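Local coordinates for minor capsid protein (Cafeteriavirus-dependent mavirus, PDB 6G42) that forms the penton of the virophage capsid, five copies of a jelly-roll subunit that probably close the icosahedral vertices of the shell, at residues 13-18 with 289-294; 56-61 with 249-254; 200-205 with 237-242. All blocks are in the same frame, centred on the assembly; numbering follows the deposited sequence.

Contact 1 of 3, residues 13-18 with 289-294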
loop_
_atom_site.group_PDB
_atom_site.type_symbol
_atom_site.label_atom_id
_atom_site.label_comp_id
_atom_site.label_asym_id
_atom_site.label_seq_id
_atom_site.Cartn_x
_atom_site.Cartn_y
_atom_site.Cartn_z
ATOM N N GLU C 13 -13.083 17.944 -20.344
ATOM C CA GLU C 13 -14.313 17.557 -21.024
ATOM C C GLU C 13 -15.155 16.613 -20.158
ATOM O O GLU C 13 -14.614 15.851 -19.363
ATOM C CB GLU C 13 -13.979 16.927 -22.381
ATOM C CG GLU C 13 -15.092 17.009 -23.416
ATOM C CD GLU C 13 -15.439 18.420 -23.887
ATOM O OE1 GLU C 13 -14.525 19.257 -24.059
ATOM O OE2 GLU C 13 -16.640 18.687 -24.111
ATOM N N THR C 14 -16.478 16.698 -20.309
ATOM C CA THR C 14 -17.435 15.879 -19.547
ATOM C C THR C 14 -18.597 15.382 -20.411
ATOM O O THR C 14 -18.941 15.993 -21.424
ATOM C CB THR C 14 -18.035 16.648 -18.349
ATOM O OG1 THR C 14 -18.565 17.901 -18.795
ATOM C CG2 THR C 14 -16.982 16.904 -17.289
ATOM N N ILE C 15 -19.178 14.258 -19.998
ATOM C CA ILE C 15 -20.402 13.727 -20.597
ATOM C C ILE C 15 -21.372 13.472 -19.460
ATOM O O ILE C 15 -21.099 12.650 -18.590
ATOM C CB ILE C 15 -20.183 12.392 -21.352
ATOM C CG1 ILE C 15 -19.021 12.487 -22.341
ATOM C CG2 ILE C 15 -21.450 11.979 -22.096
ATOM C CD1 ILE C 15 -18.563 11.133 -22.844
ATOM N N LYS C 16 -22.482 14.204 -19.460
ATOM C CA LYS C 16 -23.656 13.851 -18.663
ATOM C C LYS C 16 -24.544 12.931 -19.513
ATOM O O LYS C 16 -24.474 12.945 -20.747
ATOM C CB LYS C 16 -24.407 15.117 -18.233
ATOM C CG LYS C 16 -25.483 14.892 -17.173
ATOM C CD LYS C 16 -25.588 16.066 -16.201
ATOM C CE LYS C 16 -26.664 15.857 -15.139
ATOM N NZ LYS C 16 -26.160 15.093 -13.961
ATOM N N SER C 17 -25.355 12.115 -18.851
ATOM C CA SER C 17 -26.292 11.223 -19.538
ATOM C C SER C 17 -27.686 11.303 -18.925
ATOM O O SER C 17 -27.901 11.975 -17.916
ATOM C CB SER C 17 -25.778 9.783 -19.501
ATOM O OG SER C 17 -26.500 8.966 -20.408
ATOM N N ASN C 18 -28.627 10.615 -19.558
ATOM C CA ASN C 18 -30.007 10.524 -19.071
ATOM C C ASN C 18 -30.715 9.306 -19.678
ATOM O O ASN C 18 -30.134 8.601 -20.498
ATOM C CB ASN C 18 -30.772 11.830 -19.367
ATOM C CG ASN C 18 -30.750 12.216 -20.846
ATOM O OD1 ASN C 18 -31.187 11.453 -21.709
ATOM N ND2 ASN C 18 -30.256 13.419 -21.141
ATOM N N LEU C 289 -17.352 1.119 -24.924
ATOM C CA LEU C 289 -17.894 1.437 -23.608
ATOM C C LEU C 289 -19.221 2.184 -23.796
ATOM O O LEU C 289 -19.273 3.182 -24.523
ATOM C CB LEU C 289 -16.910 2.301 -22.808
ATOM C CG LEU C 289 -17.347 2.741 -21.400
ATOM C CD1 LEU C 289 -17.505 1.539 -20.480
ATOM C CD2 LEU C 289 -16.354 3.741 -20.826
ATOM N N THR C 290 -20.278 1.716 -23.131
ATOM C CA THR C 290 -21.624 2.272 -23.338
ATOM C C THR C 290 -22.140 3.022 -22.113
ATOM O O THR C 290 -21.736 2.742 -20.993
ATOM C CB THR C 290 -22.636 1.184 -23.767
ATOM O OG1 THR C 290 -22.782 0.216 -22.728
ATOM C CG2 THR C 290 -22.174 0.485 -25.048
ATOM N N LEU C 291 -23.036 3.977 -22.355
ATOM C CA LEU C 291 -23.631 4.811 -21.303
ATOM C C LEU C 291 -24.793 4.116 -20.574
ATOM O O LEU C 291 -25.545 3.332 -21.167
ATOM C CB LEU C 291 -24.149 6.130 -21.893
ATOM C CG LEU C 291 -23.115 7.084 -22.491
ATOM C CD1 LEU C 291 -23.777 8.159 -23.338
ATOM C CD2 LEU C 291 -22.285 7.720 -21.395
ATOM N N LEU C 292 -24.903 4.412 -19.278
ATOM C CA LEU C 292 -26.128 4.216 -18.510
ATOM C C LEU C 292 -26.820 5.580 -18.408
ATOM O O LEU C 292 -26.219 6.603 -18.742
ATOM C CB LEU C 292 -25.813 3.677 -17.112
ATOM C CG LEU C 292 -25.018 2.373 -17.045
ATOM C CD1 LEU C 292 -24.659 2.034 -15.608
ATOM C CD2 LEU C 292 -25.797 1.234 -17.683
ATOM N N PRO C 293 -28.085 5.611 -17.950
ATOM C CA PRO C 293 -28.714 6.908 -17.671
ATOM C C PRO C 293 -27.986 7.753 -16.607
ATOM O O PRO C 293 -28.019 8.987 -16.676
ATOM C CB PRO C 293 -30.115 6.517 -17.186
ATOM C CG PRO C 293 -30.379 5.212 -17.835
ATOM C CD PRO C 293 -29.056 4.506 -17.862
ATOM N N GLN C 294 -27.306 7.077 -15.676
ATOM C CA GLN C 294 -26.658 7.700 -14.517
ATOM C C GLN C 294 -25.158 7.976 -14.721
ATOM O O GLN C 294 -24.496 8.484 -13.824
ATOM C CB GLN C 294 -26.846 6.801 -13.287
ATOM C CG GLN C 294 -28.289 6.351 -13.035
ATOM C CD GLN C 294 -28.699 5.097 -13.808
ATOM O OE1 GLN C 294 -28.020 4.679 -14.744
ATOM N NE2 GLN C 294 -29.818 4.498 -13.415
#
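Leu291 turns its side chain toward Ile15 and Ser17 as the 289-294 loop, which leads into strand 296-305, passes the end of strand 8-15, the outer neighbour of 296-305 in the four-stranded jelly-roll sheet. Its CD2 meets Ile15 CG2 at 4.4 Å, a loose apolar touch, while CB lies 4.0 Å from Ser17 OG. Leu21 and Ala22 of the short helix 19-22 and Ile297 also pack on this leucine. Leu292 points its side chain away and contributes its carbonyl: Ser17 OG donates to Leu292 O at 2.9 Å. OG stands anti to the backbone N (chi1 -167°), and it approaches 29° out of the carbonyl plane. At Pro293 the two backbones come nearest, opposite Asn18, and Pro293 CB rests 3.8 Å from Asn18 C. Asn18 turns its side chain away to N-cap helix 19-22, OD1 taking the amide of Leu21. Gln294 leaves the contact for Asp160 and Asp161 of a second subunit. The buried Ser17 hydroxyl is thus satisfied by a main-chain carbonyl, and the polar tie depends on the course of the loop's backbone rather than on its side chains.

Contact 2 of 3, residues 56-61 with 249-254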
loop_
_atom_site.group_PDB
_atom_site.type_symbol
_atom_site.label_atom_id
_atom_site.label_comp_id
_atom_site.label_asym_id
_atom_site.label_seq_id
_atom_site.Cartn_x
_atom_site.Cartn_y
_atom_site.Cartn_z
ATOM N N PHE C 56 -8.829 10.510 -16.246
ATOM C CA PHE C 56 -10.236 10.284 -16.576
ATOM C C PHE C 56 -10.994 9.625 -15.424
ATOM O O PHE C 56 -10.389 9.117 -14.476
ATOM C CB PHE C 56 -10.419 9.529 -17.911
ATOM C CG PHE C 56 -9.985 8.084 -17.898
ATOM C CD1 PHE C 56 -10.806 7.093 -17.363
ATOM C CD2 PHE C 56 -8.790 7.701 -18.496
ATOM C CE1 PHE C 56 -10.416 5.762 -17.375
ATOM C CE2 PHE C 56 -8.400 6.369 -18.520
ATOM C CZ PHE C 56 -9.213 5.397 -17.959
ATOM N N HIS C 57 -12.322 9.663 -15.522
ATOM C CA HIS C 57 -13.212 9.044 -14.539
ATOM C C HIS C 57 -14.457 8.483 -15.228
ATOM O O HIS C 57 -15.222 9.227 -15.825
ATOM C CB HIS C 57 -13.588 10.068 -13.464
ATOM C CG HIS C 57 -14.216 9.481 -12.233
ATOM N ND1 HIS C 57 -14.086 8.159 -11.865
ATOM C CD2 HIS C 57 -14.952 10.062 -11.261
ATOM C CE1 HIS C 57 -14.730 7.952 -10.732
ATOM N NE2 HIS C 57 -15.264 9.091 -10.344
ATOM N N LEU C 58 -14.628 7.167 -15.168
ATOM C CA LEU C 58 -15.778 6.489 -15.764
ATOM C C LEU C 58 -16.750 6.189 -14.630
ATOM O O LEU C 58 -16.733 5.108 -14.036
ATOM C CB LEU C 58 -15.347 5.205 -16.492
ATOM C CG LEU C 58 -14.076 5.297 -17.347
ATOM C CD1 LEU C 58 -13.773 3.952 -17.981
ATOM C CD2 LEU C 58 -14.167 6.380 -18.414
ATOM N N HIS C 59 -17.583 7.177 -14.319
ATOM C CA HIS C 59 -18.419 7.125 -13.123
ATOM C C HIS C 59 -19.814 6.582 -13.376
ATOM O O HIS C 59 -20.601 7.198 -14.077
ATOM C CB HIS C 59 -18.511 8.517 -12.518
ATOM C CG HIS C 59 -19.053 8.534 -11.132
ATOM N ND1 HIS C 59 -18.636 7.653 -10.161
ATOM C CD2 HIS C 59 -19.973 9.336 -10.550
ATOM C CE1 HIS C 59 -19.280 7.908 -9.038
ATOM N NE2 HIS C 59 -20.093 8.928 -9.246
ATOM N N LYS C 60 -20.111 5.447 -12.738
ATOM C CA LYS C 60 -21.353 4.695 -12.919
ATOM C C LYS C 60 -21.518 4.144 -14.339
ATOM O O LYS C 60 -22.296 4.653 -15.162
ATOM C CB LYS C 60 -22.577 5.483 -12.458
ATOM C CG LYS C 60 -22.373 6.074 -11.083
ATOM C CD LYS C 60 -23.633 6.702 -10.544
ATOM C CE LYS C 60 -23.303 7.557 -9.341
ATOM N NZ LYS C 60 -24.549 8.045 -8.704
ATOM N N ILE C 61 -20.755 3.083 -14.583
ATOM C CA ILE C 61 -20.826 2.283 -15.803
ATOM C C ILE C 61 -21.022 0.821 -15.431
ATOM O O ILE C 61 -20.912 0.459 -14.257
ATOM C CB ILE C 61 -19.535 2.395 -16.623
ATOM C CG1 ILE C 61 -18.341 1.875 -15.814
ATOM C CG2 ILE C 61 -19.311 3.838 -17.044
ATOM C CD1 ILE C 61 -17.138 1.586 -16.664
ATOM N N ASN C 249 -19.357 -0.289 -11.790
ATOM C CA ASN C 249 -18.071 0.245 -11.354
ATOM C C ASN C 249 -17.957 1.759 -11.528
ATOM O O ASN C 249 -18.720 2.391 -12.258
ATOM C CB ASN C 249 -16.923 -0.438 -12.111
ATOM C CG ASN C 249 -16.795 -1.912 -11.774
ATOM O OD1 ASN C 249 -16.288 -2.276 -10.718
ATOM N ND2 ASN C 249 -17.256 -2.771 -12.672
ATOM N N SER C 250 -16.982 2.310 -10.815
ATOM C CA SER C 250 -16.581 3.701 -10.911
ATOM C C SER C 250 -15.068 3.639 -11.073
ATOM O O SER C 250 -14.364 3.292 -10.135
ATOM C CB SER C 250 -16.980 4.454 -9.640
ATOM O OG SER C 250 -16.607 5.817 -9.697
ATOM N N ILE C 251 -14.583 3.930 -12.276
ATOM C CA ILE C 251 -13.182 3.694 -12.630
ATOM C C ILE C 251 -12.415 5.004 -12.760
ATOM O O ILE C 251 -12.619 5.756 -13.704
ATOM C CB ILE C 251 -13.071 2.871 -13.921
ATOM C CG1 ILE C 251 -13.708 1.491 -13.696
ATOM C CG2 ILE C 251 -11.610 2.722 -14.334
ATOM C CD1 ILE C 251 -13.830 0.633 -14.939
ATOM N N LEU C 252 -11.525 5.250 -11.804
ATOM C CA LEU C 252 -10.684 6.441 -11.783
ATOM C C LEU C 252 -9.271 6.123 -12.291
ATOM O O LEU C 252 -8.689 5.089 -11.937
ATOM C CB LEU C 252 -10.615 6.987 -10.354
ATOM C CG LEU C 252 -9.811 8.258 -10.094
ATOM C CD1 LEU C 252 -10.419 9.437 -10.845
ATOM C CD2 LEU C 252 -9.758 8.534 -8.597
ATOM N N PHE C 253 -8.747 7.011 -13.141
ATOM C CA PHE C 253 -7.350 6.975 -13.576
ATOM C C PHE C 253 -6.701 8.354 -13.386
ATOM O O PHE C 253 -7.297 9.379 -13.721
ATOM C CB PHE C 253 -7.239 6.528 -15.036
ATOM C CG PHE C 253 -5.865 6.725 -15.619
ATOM C CD1 PHE C 253 -4.800 5.942 -15.195
ATOM C CD2 PHE C 253 -5.627 7.717 -16.565
ATOM C CE1 PHE C 253 -3.527 6.130 -15.713
ATOM C CE2 PHE C 253 -4.355 7.905 -17.088
ATOM C CZ PHE C 253 -3.304 7.112 -16.661
ATOM N N ARG C 254 -5.489 8.354 -12.830
ATOM C CA ARG C 254 -4.642 9.543 -12.701
ATOM C C ARG C 254 -3.193 9.142 -13.005
ATOM O O ARG C 254 -2.709 8.141 -12.483
ATOM C CB ARG C 254 -4.755 10.115 -11.289
ATOM C CG ARG C 254 -6.114 10.728 -10.971
ATOM C CD ARG C 254 -6.240 11.109 -9.502
ATOM N NE ARG C 254 -6.470 9.950 -8.629
ATOM C CZ ARG C 254 -6.598 10.006 -7.301
ATOM N NH1 ARG C 254 -6.523 11.169 -6.651
ATOM N NH2 ARG C 254 -6.808 8.888 -6.611
#
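Ile251 O takes two N-H groups from the neighbouring strand: Leu58 N at 2.9 Å, nearly straight at 174°, and His57 ND1 at 3.4 Å, a weak bond with the oxygen at the ring edge, near its plane. His57 CG stands anti to the backbone N (chi1 -166°), and Leu252 CD1 lies over one face of its ring. On the same side of the sheet, Ser250 OG and His59 ND1 share a hydrogen bond of 2.8 Å in which either may donate. Tyr282 of a second subunit bonds His57 NE2 and stacks on His59, so this histidine-lined face meets the next copy in the pentamer. The strands run antiparallel as neighbours in one sheet of the jelly roll, with 248-264 at its edge within the chain. Near Lys60 the register slips in a G1 beta bulge, Lys60 and Ile61 both facing Asn249; within it Asn249 N bonds Ile61 O at 3.0 Å. The face of Phe56, Leu58, Ile251 and Phe253 turns to strands 201-207 and 236-239. There Phe253 CB sits over the Phe56 ring, 3.8 Å from its centroid, and the two rings meet obliquely, with planes at 36°. Ile61 CD1 meets Ile251 CD1 at 3.9 Å, the two side chains crossing at about a right angle.

Contact 3 of 3, residues 200-205 with 237-242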
loop_
_atom_site.group_PDB
_atom_site.type_symbol
_atom_site.label_atom_id
_atom_site.label_comp_id
_atom_site.label_asym_id
_atom_site.label_seq_id
_atom_site.Cartn_x
_atom_site.Cartn_y
_atom_site.Cartn_z
ATOM N N PRO C 200 -13.173 -11.311 -18.844
ATOM C CA PRO C 200 -12.801 -11.186 -20.241
ATOM C C PRO C 200 -12.169 -9.838 -20.582
ATOM O O PRO C 200 -11.674 -9.678 -21.695
ATOM C CB PRO C 200 -14.143 -11.318 -20.954
ATOM C CG PRO C 200 -15.101 -10.671 -20.020
ATOM C CD PRO C 200 -14.602 -10.999 -18.641
ATOM N N ILE C 201 -12.183 -8.889 -19.642
ATOM C CA ILE C 201 -11.768 -7.518 -19.908
ATOM C C ILE C 201 -10.288 -7.324 -19.598
ATOM O O ILE C 201 -9.848 -7.552 -18.466
ATOM C CB ILE C 201 -12.625 -6.522 -19.105
ATOM C CG1 ILE C 201 -14.098 -6.764 -19.446
ATOM C CG2 ILE C 201 -12.210 -5.076 -19.405
ATOM C CD1 ILE C 201 -15.079 -5.864 -18.750
ATOM N N SER C 202 -9.548 -6.877 -20.613
ATOM C CA SER C 202 -8.102 -6.665 -20.528
ATOM C C SER C 202 -7.739 -5.190 -20.353
ATOM O O SER C 202 -7.157 -4.812 -19.338
ATOM C CB SER C 202 -7.423 -7.218 -21.779
ATOM O OG SER C 202 -6.069 -6.804 -21.855
ATOM N N HIS C 203 -8.099 -4.381 -21.348
ATOM C CA HIS C 203 -7.740 -2.959 -21.409
ATOM C C HIS C 203 -8.964 -2.101 -21.730
ATOM O O HIS C 203 -9.943 -2.599 -22.285
ATOM C CB HIS C 203 -6.678 -2.725 -22.490
ATOM C CG HIS C 203 -5.267 -2.957 -22.035
ATOM N ND1 HIS C 203 -4.634 -4.176 -22.147
ATOM C CD2 HIS C 203 -4.355 -2.109 -21.504
ATOM C CE1 HIS C 203 -3.398 -4.072 -21.689
ATOM N NE2 HIS C 203 -3.205 -2.829 -21.291
ATOM N N ILE C 204 -8.898 -0.822 -21.352
ATOM C CA ILE C 204 -9.885 0.196 -21.740
ATOM C C ILE C 204 -9.065 1.337 -22.323
ATOM O O ILE C 204 -8.147 1.845 -21.678
ATOM C CB ILE C 204 -10.716 0.718 -20.544
ATOM C CG1 ILE C 204 -11.590 -0.402 -19.965
ATOM C CG2 ILE C 204 -11.593 1.899 -20.969
ATOM C CD1 ILE C 204 -12.243 -0.067 -18.640
ATOM N N VAL C 205 -9.433 1.745 -23.532
ATOM C CA VAL C 205 -8.633 2.637 -24.357
ATOM C C VAL C 205 -9.461 3.859 -24.727
ATOM O O VAL C 205 -10.676 3.762 -24.878
ATOM C CB VAL C 205 -8.202 1.897 -25.646
ATOM C CG1 VAL C 205 -7.650 2.846 -26.704
ATOM C CG2 VAL C 205 -7.180 0.816 -25.325
ATOM N N ASN C 237 -3.904 3.649 -22.506
ATOM C CA ASN C 237 -4.220 2.245 -22.254
ATOM C C ASN C 237 -4.381 2.052 -20.765
ATOM O O ASN C 237 -3.385 2.019 -20.041
ATOM C CB ASN C 237 -3.064 1.350 -22.684
ATOM C CG ASN C 237 -3.054 1.068 -24.158
ATOM O OD1 ASN C 237 -3.227 1.971 -24.977
ATOM N ND2 ASN C 237 -2.811 -0.193 -24.515
ATOM N N TYR C 238 -5.616 1.930 -20.304
ATOM C CA TYR C 238 -5.879 1.596 -18.909
ATOM C C TYR C 238 -6.018 0.085 -18.817
ATOM O O TYR C 238 -6.897 -0.487 -19.445
ATOM C CB TYR C 238 -7.152 2.281 -18.419
ATOM C CG TYR C 238 -7.510 1.965 -16.990
ATOM C CD1 TYR C 238 -6.967 2.699 -15.942
ATOM C CD2 TYR C 238 -8.393 0.935 -16.683
ATOM C CE1 TYR C 238 -7.294 2.414 -14.626
ATOM C CE2 TYR C 238 -8.722 0.641 -15.369
ATOM C CZ TYR C 238 -8.171 1.385 -14.344
ATOM O OH TYR C 238 -8.490 1.105 -13.037
ATOM N N LYS C 239 -5.138 -0.551 -18.054
ATOM C CA LYS C 239 -5.273 -1.965 -17.738
ATOM C C LYS C 239 -6.368 -2.147 -16.696
ATOM O O LYS C 239 -6.352 -1.483 -15.664
ATOM C CB LYS C 239 -3.960 -2.527 -17.196
ATOM C CG LYS C 239 -3.952 -4.040 -17.002
ATOM C CD LYS C 239 -3.915 -4.753 -18.341
ATOM C CE LYS C 239 -4.184 -6.236 -18.224
ATOM N NZ LYS C 239 -4.359 -6.798 -19.588
ATOM N N TYR C 240 -7.303 -3.053 -16.966
ATOM C CA TYR C 240 -8.394 -3.348 -16.043
ATOM C C TYR C 240 -8.138 -4.648 -15.278
ATOM O O TYR C 240 -7.576 -5.600 -15.819
ATOM C CB TYR C 240 -9.719 -3.417 -16.799
ATOM C CG TYR C 240 -10.908 -3.639 -15.899
ATOM C CD1 TYR C 240 -11.430 -2.602 -15.127
ATOM C CD2 TYR C 240 -11.500 -4.899 -15.798
ATOM C CE1 TYR C 240 -12.518 -2.812 -14.285
ATOM C CE2 TYR C 240 -12.580 -5.119 -14.963
ATOM C CZ TYR C 240 -13.087 -4.077 -14.206
ATOM O OH TYR C 240 -14.162 -4.309 -13.383
ATOM N N LEU C 241 -8.544 -4.661 -14.011
ATOM C CA LEU C 241 -8.482 -5.847 -13.155
ATOM C C LEU C 241 -9.811 -5.993 -12.405
ATOM O O LEU C 241 -10.299 -5.028 -11.813
ATOM C CB LEU C 241 -7.336 -5.717 -12.158
ATOM C CG LEU C 241 -5.939 -5.505 -12.751
ATOM C CD1 LEU C 241 -4.968 -5.057 -11.667
ATOM C CD2 LEU C 241 -5.434 -6.763 -13.441
ATOM N N GLN C 242 -10.387 -7.192 -12.433
ATOM C CA GLN C 242 -11.625 -7.471 -11.716
ATOM C C GLN C 242 -11.294 -7.854 -10.274
ATOM O O GLN C 242 -10.738 -8.927 -10.019
ATOM C CB GLN C 242 -12.416 -8.577 -12.416
ATOM C CG GLN C 242 -13.857 -8.733 -11.940
ATOM C CD GLN C 242 -14.727 -7.507 -12.206
ATOM O OE1 GLN C 242 -14.700 -6.934 -13.301
ATOM N NE2 GLN C 242 -15.519 -7.108 -11.205
#
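Strands 201-207 and 236-239 pair antiparallel in a sheet of the jelly roll, with Ile204 and Tyr238 as the hydrogen-bonded pair: Ile204 N reaches Tyr238 O at 2.8 Å in the plane of the carbonyl, and Tyr238 N returns a bond to Ile204 O. Against its other neighbour, strand 272-281, strand 201-207 carries a classic beta bulge, Ser202 and His203 both facing Tyr280. Past the end of strand 236-239, Tyr240 N bonds Ser202 O at 3.0 Å. Lys239, bent at chi2 (72°), sends NZ to Ser202 OG at 2.8 Å and, weakly, to Ser202 O. In one of two conformers of His203, Lys239 CD lies over a ring face, 3.7 Å from the centroid, and ND1 shares a hydrogen bond with Ser202 OG. Gln298 of a third subunit donates its NE2 to that OG, which puts the polar face at a subunit boundary. Toward Ile251 of strand 248-264, Ile204 CD1 lies 4.4 Å from both Tyr238 CD2 and Tyr240 CD1. Ile201 CG2 comes obliquely to Tyr240 CD2 at 3.7 Å. The far end of that tyrosine is held within its own segment, where Tyr240 OH donates to Gln242 OE1 at 2.7 Å, from above the plane of the amide.

From the N terminus, the end of strand 8-15 and the loop after it form the first side of contact 1, whose partner comes 271 residues later, just before the final strand 296-305. Within that long loop, contact 2 pairs strand 49-62 with strand 248-264, and within contact 2 lies contact 3, which closes a loop of 31 residues between its segments on strands 201-207 and 236-239. The three are thus nested and none cross. Contact 1 touches contact 2 through Leu292 CD1 on Lys60 O and Leu289 CD1 on Ile61 CD1. Contacts 2 and 3 belong to different sheets of the jelly roll and pack against each other, Ile251 on Tyr238 and Tyr240. Contacts 1 and 2 reach a second subunit, contact 3 a third.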